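Local atomic coordinates of lipopolysaccharide heptosyltransferase 2 (Escherichia coli, PDB entry 1PSW), a protein that transfers the second heptose from ADP-L-glycero-beta-D-manno-heptose to the heptosyl-Kdo2-lipid A module while the lipopolysaccharide core is being built. Residues A[119-124]-A[140-145]; A[19-24]-A[85-90]. All coordinates share one frame; numbering follows the deposited sequence.

In the fold
Both interactions belong to the N-terminal Rossmann-like domain of this GT-B glycosyltransferase, and both involve its six-stranded parallel sheet. Interaction 2 packs helix 11-27 on strand 83-86 and the residue that follows it, near the middle of the sheet. Interaction 1 lies at the sheet's border, where the outermost strand 119-121 meets the loop 140-145. Their centres are about 13 Å apart. They touch directly: OH of Y140 packs against CG2 of T23 at 3.6 Å. Interaction 2 is buried, whereas interaction 1 is partly buried and its centre lies about 25 Å from the centre of the chain. Interaction 2 is apolar packing, while interaction 1 is mostly polar and centred on R121.

Interaction 1. Residues A[119-124]-A[140-145]; sequences DVRVLD and YDKGIM
R121 reaches from the edge strand of the N-terminal Rossmann-like sheet to the loop 140-145. Its NH2 donates to the backbone O of Y140 at 2.8 Å, with a bent N-H...O angle of 130°. The acceptor lies out of the guanidinium plane. K142 N and the carbonyl carbon of D141 sit over one face of this group, both displaced toward its rim. The side chains of R121 and K142 run antiparallel alongside one another, and CD of R121 comes within 3.7 Å of CG of K142. The K142 chain is stretched out from CG to NZ and runs on to V120, where its CE lies 3.2 Å from V120 O.

D119 positions the arginine. Its carboxylate is gripped side-on by two nitrogens. R121 NE donates almost straight to D119 OD1 at 3.2 Å, from above the carboxylate plane. R121 NH2 hydrogen-bonds D119 OD2 at 3.1 Å on the syn side, which makes the pair a salt bridge. These two bonds should limit rotation of the guanidinium. D119 OD2 also bonds to T106 OG1 on the adjacent strand 104-108, and the side chain of R121 packs on T106 and W108. One water joins the two segments: it accepts from K142 N at 2.8 Å and donates to D119 OD1 at 3.2 Å.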
ATOM      1  N   ASP A 119     -18.057  19.783   5.059  1.00 43.06           N
ATOM      2  CA  ASP A 119     -17.354  20.127   3.830  1.00 41.76           C
ATOM      3  C   ASP A 119     -17.354  18.884   2.947  1.00 42.19           C
ATOM      4  O   ASP A 119     -16.302  18.353   2.586  1.00 42.91           O
ATOM      5  CB  ASP A 119     -15.924  20.575   4.148  1.00 42.64           C
ATOM      6  CG  ASP A 119     -15.135  20.947   2.904  1.00 43.73           C
ATOM      7  OD1 ASP A 119     -15.746  21.397   1.916  1.00 46.62           O
ATOM      8  OD2 ASP A 119     -13.895  20.805   2.922  1.00 42.92           O
ATOM      9  N   VAL A 120     -18.559  18.428   2.620  1.00 40.67           N
ATOM     10  CA  VAL A 120     -18.764  17.247   1.793  1.00 39.65           C
ATOM     11  C   VAL A 120     -18.419  17.517   0.333  1.00 38.67           C
ATOM     12  O   VAL A 120     -18.772  18.559  -0.220  1.00 38.97           O
ATOM     13  CB  VAL A 120     -20.233  16.768   1.884  1.00 41.49           C
ATOM     14  CG1 VAL A 120     -21.172  17.884   1.446  1.00 42.67           C
ATOM     15  CG2 VAL A 120     -20.442  15.530   1.026  1.00 42.65           C
ATOM     16  N   ARG A 121     -17.719  16.574  -0.286  1.00 35.92           N
ATOM     17  CA  ARG A 121     -17.332  16.705  -1.685  1.00 34.79           C
ATOM     18  C   ARG A 121     -18.089  15.646  -2.484  1.00 33.13           C
ATOM     19  O   ARG A 121     -18.035  14.463  -2.155  1.00 31.57           O
ATOM     20  CB  ARG A 121     -15.819  16.491  -1.840  1.00 34.88           C
ATOM     21  CG  ARG A 121     -14.936  17.316  -0.897  1.00 34.47           C
ATOM     22  CD  ARG A 121     -15.082  18.811  -1.136  1.00 34.51           C
ATOM     23  NE  ARG A 121     -14.202  19.610  -0.278  1.00 34.45           N
ATOM     24  CZ  ARG A 121     -12.885  19.716  -0.433  1.00 34.30           C
ATOM     25  NH1 ARG A 121     -12.271  19.075  -1.421  1.00 31.26           N
ATOM     26  NH2 ARG A 121     -12.180  20.476   0.395  1.00 32.00           N
ATOM     27  N   VAL A 122     -18.805  16.070  -3.523  1.00 34.12           N
ATOM     28  CA  VAL A 122     -19.562  15.134  -4.352  1.00 34.78           C
ATOM     29  C   VAL A 122     -18.612  14.564  -5.394  1.00 34.40           C
ATOM     30  O   VAL A 122     -18.036  15.302  -6.195  1.00 32.14           O
ATOM     31  CB  VAL A 122     -20.736  15.821  -5.083  1.00 36.11           C
ATOM     32  CG1 VAL A 122     -21.596  14.776  -5.767  1.00 35.85           C
ATOM     33  CG2 VAL A 122     -21.557  16.634  -4.102  1.00 38.60           C
ATOM     34  N   LEU A 123     -18.470  13.245  -5.386  1.00 34.97           N
ATOM     35  CA  LEU A 123     -17.565  12.558  -6.290  1.00 35.94           C
ATOM     36  C   LEU A 123     -18.090  12.251  -7.689  1.00 37.17           C
ATOM     37  O   LEU A 123     -19.159  11.669  -7.861  1.00 36.66           O
ATOM     38  CB  LEU A 123     -17.093  11.258  -5.632  1.00 35.21           C
ATOM     39  CG  LEU A 123     -16.137  10.368  -6.429  1.00 35.98           C
ATOM     40  CD1 LEU A 123     -14.871  11.141  -6.760  1.00 34.18           C
ATOM     41  CD2 LEU A 123     -15.809   9.118  -5.622  1.00 34.73           C
ATOM     42  N   ASP A 124     -17.309  12.653  -8.686  1.00 37.81           N
ATOM     43  CA  ASP A 124     -17.618  12.412 -10.091  1.00 37.54           C
ATOM     44  C   ASP A 124     -16.521  11.439 -10.525  1.00 36.37           C
ATOM     45  O   ASP A 124     -15.415  11.856 -10.870  1.00 35.06           O
ATOM     46  CB  ASP A 124     -17.511  13.713 -10.891  1.00 39.20           C
ATOM     47  CG  ASP A 124     -17.921  13.547 -12.345  1.00 40.97           C
ATOM     48  OD1 ASP A 124     -17.669  12.468 -12.921  1.00 40.18           O
ATOM     49  OD2 ASP A 124     -18.484  14.499 -12.923  1.00 44.03           O
ATOM     50  N   TYR A 140      -7.495  20.648  -1.185  1.00 26.48           N
ATOM     51  CA  TYR A 140      -7.843  21.915  -1.814  1.00 28.33           C
ATOM     52  C   TYR A 140      -9.271  22.334  -1.494  1.00 29.83           C
ATOM     53  O   TYR A 140     -10.110  21.503  -1.130  1.00 29.89           O
ATOM     54  CB  TYR A 140      -7.642  21.811  -3.329  1.00 26.01           C
ATOM     55  CG  TYR A 140      -6.195  21.583  -3.701  1.00 24.53           C
ATOM     56  CD1 TYR A 140      -5.283  22.636  -3.715  1.00 22.30           C
ATOM     57  CD2 TYR A 140      -5.722  20.301  -3.985  1.00 22.87           C
ATOM     58  CE1 TYR A 140      -3.934  22.418  -4.000  1.00 20.67           C
ATOM     59  CE2 TYR A 140      -4.378  20.072  -4.269  1.00 21.07           C
ATOM     60  CZ  TYR A 140      -3.492  21.133  -4.276  1.00 21.66           C
ATOM     61  OH  TYR A 140      -2.170  20.895  -4.576  1.00 21.15           O
ATOM     62  N   ASP A 141      -9.547  23.628  -1.627  1.00 33.27           N
ATOM     63  CA  ASP A 141     -10.881  24.153  -1.345  1.00 36.94           C
ATOM     64  C   ASP A 141     -11.918  23.537  -2.277  1.00 37.11           C
ATOM     65  O   ASP A 141     -11.642  23.278  -3.445  1.00 35.56           O
ATOM     66  CB  ASP A 141     -10.893  25.677  -1.480  1.00 40.70           C
ATOM     67  CG  ASP A 141      -9.954  26.354  -0.499  1.00 44.41           C
ATOM     68  OD1 ASP A 141     -10.058  26.078   0.715  1.00 44.74           O
ATOM     69  OD2 ASP A 141      -9.112  27.166  -0.943  1.00 47.73           O
ATOM     70  N   LYS A 142     -13.116  23.317  -1.747  1.00 40.26           N
ATOM     71  CA  LYS A 142     -14.209  22.709  -2.498  1.00 44.41           C
ATOM     72  C   LYS A 142     -14.436  23.251  -3.913  1.00 46.52           C
ATOM     73  O   LYS A 142     -14.162  22.566  -4.900  1.00 47.79           O
ATOM     74  CB  LYS A 142     -15.512  22.821  -1.698  1.00 44.97           C
ATOM     75  CG  LYS A 142     -16.638  21.959  -2.237  1.00 48.08           C
ATOM     76  CD  LYS A 142     -17.913  22.163  -1.442  1.00 50.09           C
ATOM     77  CE  LYS A 142     -19.021  21.250  -1.936  1.00 50.99           C
ATOM     78  NZ  LYS A 142     -20.294  21.485  -1.199  1.00 52.52           N
ATOM     79  N   GLY A 143     -14.934  24.477  -4.013  1.00 48.12           N
ATOM     80  CA  GLY A 143     -15.203  25.053  -5.320  1.00 50.33           C
ATOM     81  C   GLY A 143     -13.998  25.479  -6.138  1.00 51.31           C
ATOM     82  O   GLY A 143     -13.976  26.586  -6.679  1.00 53.37           O
ATOM     83  N   ILE A 144     -12.996  24.614  -6.248  1.00 50.59           N
ATOM     84  CA  ILE A 144     -11.804  24.950  -7.020  1.00 50.16           C
ATOM     85  C   ILE A 144     -11.466  23.857  -8.031  1.00 49.70           C
ATOM     86  O   ILE A 144     -11.214  24.139  -9.202  1.00 50.43           O
ATOM     87  CB  ILE A 144     -10.577  25.160  -6.107  1.00 51.46           C
ATOM     88  CG1 ILE A 144     -10.907  26.163  -4.998  1.00 52.34           C
ATOM     89  CG2 ILE A 144      -9.400  25.660  -6.929  1.00 50.70           C
ATOM     90  CD1 ILE A 144     -11.270  27.549  -5.495  1.00 52.86           C
HETATM   91  N   MSE A 145     -11.459  22.608  -7.574  1.00 48.45           N
HETATM   92  CA  MSE A 145     -11.141  21.478  -8.439  1.00 47.13           C
HETATM   93  C   MSE A 145     -12.407  20.790  -8.959  1.00 44.96           C
HETATM   94  O   MSE A 145     -13.242  20.342  -8.174  1.00 43.16           O
HETATM   95  CB  MSE A 145     -10.295  20.442  -7.681  1.00 50.77           C
HETATM   96  CG  MSE A 145      -9.071  20.978  -6.920  1.00 52.28           C
HETATM   97 SE   MSE A 145      -7.807  21.995  -7.994  1.00 63.19          SE
HETATM   98  CE  MSE A 145      -7.145  23.208  -6.634  1.00 55.19           C
TER
HETATM   99  O   HOH W   1     -13.569  23.494   0.995  1.00 54.31           O

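Interaction 2. Residues A[19-24]-A[85-90]; sequences SLYRTL and YVLPNS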
ATOM      1  N   SER A  19      -0.143  10.643  -0.128  1.00 16.62           N
ATOM      2  CA  SER A  19      -0.160  11.751  -1.081  1.00 17.11           C
ATOM      3  C   SER A  19      -0.913  12.949  -0.522  1.00 16.94           C
ATOM      4  O   SER A  19      -0.547  14.096  -0.787  1.00 16.07           O
ATOM      5  CB  SER A  19      -0.800  11.327  -2.402  1.00 16.83           C
ATOM      6  OG  SER A  19       0.065  10.464  -3.115  1.00 19.45           O
ATOM      7  N   LEU A  20      -1.975  12.691   0.234  1.00 16.25           N
ATOM      8  CA  LEU A  20      -2.721  13.779   0.844  1.00 17.14           C
ATOM      9  C   LEU A  20      -1.831  14.469   1.885  1.00 16.28           C
ATOM     10  O   LEU A  20      -1.769  15.698   1.930  1.00 18.18           O
ATOM     11  CB  LEU A  20      -4.005  13.262   1.514  1.00 15.55           C
ATOM     12  CG  LEU A  20      -4.735  14.295   2.387  1.00 18.69           C
ATOM     13  CD1 LEU A  20      -5.177  15.488   1.539  1.00 16.86           C
ATOM     14  CD2 LEU A  20      -5.943  13.641   3.051  1.00 16.99           C
ATOM     15  N   TYR A  21      -1.146  13.681   2.714  1.00 15.72           N
ATOM     16  CA  TYR A  21      -0.272  14.243   3.750  1.00 17.90           C
ATOM     17  C   TYR A  21       0.850  15.076   3.127  1.00 17.63           C
ATOM     18  O   TYR A  21       1.172  16.162   3.620  1.00 18.96           O
ATOM     19  CB  TYR A  21       0.342  13.141   4.633  1.00 18.69           C
ATOM     20  CG  TYR A  21      -0.661  12.102   5.120  1.00 20.82           C
ATOM     21  CD1 TYR A  21      -2.005  12.427   5.285  1.00 21.24           C
ATOM     22  CD2 TYR A  21      -0.272  10.785   5.370  1.00 20.42           C
ATOM     23  CE1 TYR A  21      -2.945  11.472   5.671  1.00 21.77           C
ATOM     24  CE2 TYR A  21      -1.199   9.819   5.763  1.00 20.27           C
ATOM     25  CZ  TYR A  21      -2.536  10.173   5.905  1.00 21.64           C
ATOM     26  OH  TYR A  21      -3.469   9.229   6.249  1.00 23.78           O
ATOM     27  N   ARG A  22       1.445  14.566   2.050  1.00 16.14           N
ATOM     28  CA  ARG A  22       2.507  15.286   1.361  1.00 17.98           C
ATOM     29  C   ARG A  22       1.951  16.574   0.768  1.00 18.73           C
ATOM     30  O   ARG A  22       2.605  17.610   0.796  1.00 18.06           O
ATOM     31  CB  ARG A  22       3.115  14.434   0.239  1.00 19.24           C
ATOM     32  CG  ARG A  22       3.965  13.249   0.689  1.00 18.50           C
ATOM     33  CD  ARG A  22       4.747  12.687  -0.486  1.00 18.81           C
ATOM     34  NE  ARG A  22       5.760  13.634  -0.942  1.00 18.77           N
ATOM     35  CZ  ARG A  22       6.383  13.577  -2.116  1.00 19.59           C
ATOM     36  NH1 ARG A  22       6.101  12.615  -2.984  1.00 17.67           N
ATOM     37  NH2 ARG A  22       7.310  14.480  -2.418  1.00 20.33           N
ATOM     38  N   THR A  23       0.740  16.506   0.225  1.00 18.76           N
ATOM     39  CA  THR A  23       0.130  17.682  -0.373  1.00 18.03           C
ATOM     40  C   THR A  23      -0.247  18.715   0.691  1.00 18.90           C
ATOM     41  O   THR A  23      -0.084  19.919   0.477  1.00 21.06           O
ATOM     42  CB  THR A  23      -1.112  17.300  -1.206  1.00 16.72           C
ATOM     43  OG1 THR A  23      -0.731  16.340  -2.197  1.00 16.93           O
ATOM     44  CG2 THR A  23      -1.691  18.523  -1.908  1.00 15.84           C
ATOM     45  N   LEU A  24      -0.731  18.253   1.839  1.00 19.38           N
ATOM     46  CA  LEU A  24      -1.117  19.162   2.916  1.00 19.52           C
ATOM     47  C   LEU A  24       0.062  19.986   3.414  1.00 20.23           C
ATOM     48  O   LEU A  24      -0.075  21.173   3.693  1.00 20.71           O
ATOM     49  CB  LEU A  24      -1.717  18.382   4.087  1.00 18.98           C
ATOM     50  CG  LEU A  24      -3.144  17.863   3.898  1.00 19.00           C
ATOM     51  CD1 LEU A  24      -3.484  16.897   5.017  1.00 18.79           C
ATOM     52  CD2 LEU A  24      -4.118  19.022   3.869  1.00 18.27           C
ATOM     53  N   TYR A  85      -9.952  15.208   8.232  1.00 22.42           N
ATOM     54  CA  TYR A  85     -10.175  14.608   6.919  1.00 22.09           C
ATOM     55  C   TYR A  85     -10.562  13.152   7.135  1.00 20.87           C
ATOM     56  O   TYR A  85      -9.835  12.403   7.784  1.00 23.26           O
ATOM     57  CB  TYR A  85      -8.903  14.681   6.060  1.00 21.12           C
ATOM     58  CG  TYR A  85      -8.498  16.082   5.662  1.00 20.65           C
ATOM     59  CD1 TYR A  85      -9.003  16.678   4.503  1.00 22.48           C
ATOM     60  CD2 TYR A  85      -7.650  16.836   6.470  1.00 20.88           C
ATOM     61  CE1 TYR A  85      -8.673  17.988   4.165  1.00 21.53           C
ATOM     62  CE2 TYR A  85      -7.321  18.149   6.136  1.00 22.72           C
ATOM     63  CZ  TYR A  85      -7.835  18.717   4.989  1.00 22.21           C
ATOM     64  OH  TYR A  85      -7.527  20.021   4.668  1.00 24.87           O
ATOM     65  N   VAL A  86     -11.710  12.757   6.601  1.00 19.83           N
ATOM     66  CA  VAL A  86     -12.177  11.385   6.741  1.00 20.86           C
ATOM     67  C   VAL A  86     -11.978  10.688   5.404  1.00 20.06           C
ATOM     68  O   VAL A  86     -12.612  11.049   4.409  1.00 21.33           O
ATOM     69  CB  VAL A  86     -13.672  11.346   7.146  1.00 20.72           C
ATOM     70  CG1 VAL A  86     -14.117   9.914   7.400  1.00 20.78           C
ATOM     71  CG2 VAL A  86     -13.891  12.190   8.395  1.00 21.08           C
ATOM     72  N   LEU A  87     -11.093   9.691   5.376  1.00 19.59           N
ATOM     73  CA  LEU A  87     -10.776   8.975   4.134  1.00 19.05           C
ATOM     74  C   LEU A  87     -11.640   7.757   3.851  1.00 18.52           C
ATOM     75  O   LEU A  87     -11.939   7.464   2.696  1.00 19.53           O
ATOM     76  CB  LEU A  87      -9.286   8.609   4.121  1.00 18.19           C
ATOM     77  CG  LEU A  87      -8.360   9.832   4.269  1.00 18.88           C
ATOM     78  CD1 LEU A  87      -6.891   9.418   4.132  1.00 19.53           C
ATOM     79  CD2 LEU A  87      -8.718  10.872   3.209  1.00 19.65           C
ATOM     80  N   PRO A  88     -12.045   7.018   4.893  1.00 20.06           N
ATOM     81  CA  PRO A  88     -12.890   5.853   4.609  1.00 21.73           C
ATOM     82  C   PRO A  88     -14.228   6.387   4.095  1.00 22.94           C
ATOM     83  O   PRO A  88     -14.499   7.584   4.218  1.00 21.98           O
ATOM     84  CB  PRO A  88     -13.021   5.178   5.976  1.00 23.00           C
ATOM     85  CG  PRO A  88     -11.740   5.559   6.666  1.00 21.25           C
ATOM     86  CD  PRO A  88     -11.598   7.010   6.297  1.00 20.52           C
ATOM     87  N   ASN A  89     -15.057   5.527   3.518  1.00 24.77           N
ATOM     88  CA  ASN A  89     -16.352   5.969   3.009  1.00 27.77           C
ATOM     89  C   ASN A  89     -17.488   5.669   3.983  1.00 28.47           C
ATOM     90  O   ASN A  89     -18.563   6.247   3.871  1.00 29.69           O
ATOM     91  CB  ASN A  89     -16.656   5.298   1.665  1.00 27.38           C
ATOM     92  CG  ASN A  89     -15.834   5.873   0.527  1.00 30.24           C
ATOM     93  OD1 ASN A  89     -15.984   7.042   0.166  1.00 30.65           O
ATOM     94  ND2 ASN A  89     -14.955   5.055  -0.041  1.00 33.95           N
ATOM     95  N   SER A  90     -17.245   4.777   4.940  1.00 30.57           N
ATOM     96  CA  SER A  90     -18.272   4.399   5.902  1.00 33.05           C
ATOM     97  C   SER A  90     -18.828   5.601   6.651  1.00 33.66           C
ATOM     98  O   SER A  90     -18.129   6.582   6.901  1.00 32.91           O
ATOM     99  CB  SER A  90     -17.724   3.393   6.909  1.00 34.48           C
ATOM    100  OG  SER A  90     -16.874   4.028   7.836  1.00 34.90           O
TER
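L20 and L24, one helical turn apart, point from helix 11-27 toward the sheet. L20 meets both Y85 and L87, and L24 meets Y85. Y85, in strand 83-86, and L87, just after its end, lie on either side of V86 in the sequence, and both point toward the helix. L24 and the Y85 side chain pass in opposite senses. CD2 of L24 lies beside the hydroxyl end of the ring, 3.6 Å from Y85 OH and 3.9 Å from Y85 CZ. L20 works at the other end of the tyrosine, its CD2 4.3 Å from CB of Y85. The same methyl meets CD2 of L87 at 3.9 Å, where the two leucines cross at a slant. Y21 adds a smaller contact, with its OH 4.0 Å from CD1 of L87. That hydroxyl is hydrogen-bonded to OG of S17, and Y85 OH is hydrogen-bonded to NH1 of R83.

All five touching residues are buried, and the contact is apolar packing of a helix on a parallel sheet, as in Rossmann-like domains. Strand 2-6 adjoins strand 83-86, and its V5 touches both Y21 and L87. Beyond it, I33 of strand 32-37 meets Y21 and L24, while Y135 of helix 131-137 packs on L87.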